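Local structure of calcium homeostasis modulator protein 5 (Homo sapiens, 7D60) at the interface of chains A and B. The protein assembles into undecameric, cone-shaped large-pore channels of the membrane, whose gating and ion conductance are likely regulated by membrane lipids. Numbering follows the deposited sequence. Chains: chain A/B, Calcium homeostasis modulator protein 5.

The interface of chains A and B. Residues chain A 206-208, 211, 276; chain B 259, 262-263.
A:Gln211, in the first turn of the cytoplasmic helix 209-246, lies flat against the indole of B:Trp262 on the short helix 259-264 of the neighbouring subunit. Amide and indole planes are only 6° apart, a stacked arrangement in which CD of A:Gln211 sits 3.7 Å from CD1 of B:Trp262. Further back along the same side chain, the CG methylene rides over the five-membered ring in a CH-pi contact, 3.9 Å from its centroid. With CG anti to the backbone N (chi1 -158°) and the chain extended beyond it, A:Gln211 lays both its methylenes and its amide along the indole. Replacing B:Trp262 by alanine would remove the indole, and the amide and CG of A:Gln211 would probably lose their packing surface, leaving the amide freer to turn.

B:Phe259, one helical turn earlier, meets the oxygen of that amide with its ring rim: CD1 is 3.6 Å from OE1 of A:Gln211, the two planes tilted by 50°. Its CZ reaches the backbone O of A:Lys206 at 3.8 Å. A weak hydrogen bond within chain A, from NE2 of A:Gln211 to OE1 of A:Gln276, may steady the amide in its stacked pose.

Polar contact centres on A:Ser208, just before the helix. Its hydroxyl OG donates to OE1 of B:Glu263 at 2.5 Å, approaching from above the carboxylate plane, while its backbone N makes a weak hydrogen bond to OE2 of B:Glu263. With CG of B:Glu263 anti to the carbonyl carbon and beside the backbone N, that methylene lies over one face of the B:Phe259 ring, toward its rim, and the bend at chi2 then turns the carboxylate toward A:Ser208.

This small patch joins cytoplasmic segments of adjacent subunits and likely contributes to holding neighbours in register in the undecamer.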
# COMPACT_ATOMS: atom_id res chain seq x y z
N LYS A 206 -1.19 16.37 59.83
CA LYS A 206 -1.32 15.64 61.09
C LYS A 206 -0.64 14.28 61.06
O LYS A 206 -0.33 13.73 62.12
CB LYS A 206 -2.79 15.46 61.44
CG LYS A 206 -3.50 16.74 61.79
CD LYS A 206 -2.94 17.32 63.07
CE LYS A 206 -3.87 18.37 63.65
NZ LYS A 206 -3.16 19.65 63.88
N VAL A 207 -0.41 13.72 59.87
CA VAL A 207 0.19 12.41 59.72
C VAL A 207 1.51 12.57 58.98
O VAL A 207 1.76 13.57 58.32
CB VAL A 207 -0.75 11.44 58.99
CG1 VAL A 207 -2.03 11.28 59.76
CG2 VAL A 207 -1.05 11.93 57.60
N SER A 208 2.35 11.55 59.09
CA SER A 208 3.64 11.55 58.41
C SER A 208 3.46 11.02 56.99
O SER A 208 2.34 10.87 56.51
CB SER A 208 4.65 10.74 59.21
OG SER A 208 5.18 11.51 60.26
N GLN A 211 1.74 7.18 56.58
CA GLN A 211 0.32 7.09 56.87
C GLN A 211 -0.51 7.88 55.87
O GLN A 211 -1.66 7.52 55.61
CB GLN A 211 0.05 7.58 58.29
CG GLN A 211 -1.22 7.05 58.87
CD GLN A 211 -1.41 7.47 60.30
OE1 GLN A 211 -0.56 8.13 60.88
NE2 GLN A 211 -2.53 7.08 60.89
N GLN A 276 -7.85 6.91 64.94
CA GLN A 276 -7.49 7.18 63.56
C GLN A 276 -8.53 6.56 62.63
O GLN A 276 -8.57 5.35 62.42
CB GLN A 276 -6.08 6.67 63.26
CG GLN A 276 -5.71 5.35 63.89
CD GLN A 276 -4.22 5.11 63.86
OE1 GLN A 276 -3.43 6.04 63.77
NE2 GLN A 276 -3.83 3.84 63.93
N PHE B 259 -0.51 4.86 66.23
CA PHE B 259 0.05 6.12 65.74
C PHE B 259 1.52 6.24 66.07
O PHE B 259 2.28 6.85 65.31
CB PHE B 259 -0.72 7.30 66.33
CG PHE B 259 -0.31 8.62 65.75
CD1 PHE B 259 -0.57 8.92 64.43
CD2 PHE B 259 0.35 9.55 66.53
CE1 PHE B 259 -0.19 10.13 63.89
CE2 PHE B 259 0.74 10.76 66.00
CZ PHE B 259 0.47 11.05 64.68
N TRP B 262 3.36 4.27 63.34
CA TRP B 262 3.36 4.92 62.03
C TRP B 262 4.40 6.02 61.96
O TRP B 262 5.05 6.21 60.93
CB TRP B 262 1.98 5.50 61.73
CG TRP B 262 0.95 4.59 61.14
CD1 TRP B 262 -0.22 4.23 61.71
CD2 TRP B 262 0.97 3.99 59.85
NE1 TRP B 262 -0.93 3.42 60.88
CE2 TRP B 262 -0.22 3.25 59.72
CE3 TRP B 262 1.88 3.98 58.79
CZ2 TRP B 262 -0.52 2.52 58.59
CZ3 TRP B 262 1.57 3.26 57.67
CH2 TRP B 262 0.38 2.54 57.57
N GLU B 263 4.57 6.77 63.05
CA GLU B 263 5.50 7.89 63.04
C GLU B 263 6.94 7.45 63.25
O GLU B 263 7.86 8.14 62.81
CB GLU B 263 5.11 8.91 64.11
CG GLU B 263 3.72 9.49 63.97
CD GLU B 263 3.49 10.20 62.64
OE1 GLU B 263 4.03 11.31 62.47
OE2 GLU B 263 2.77 9.65 61.78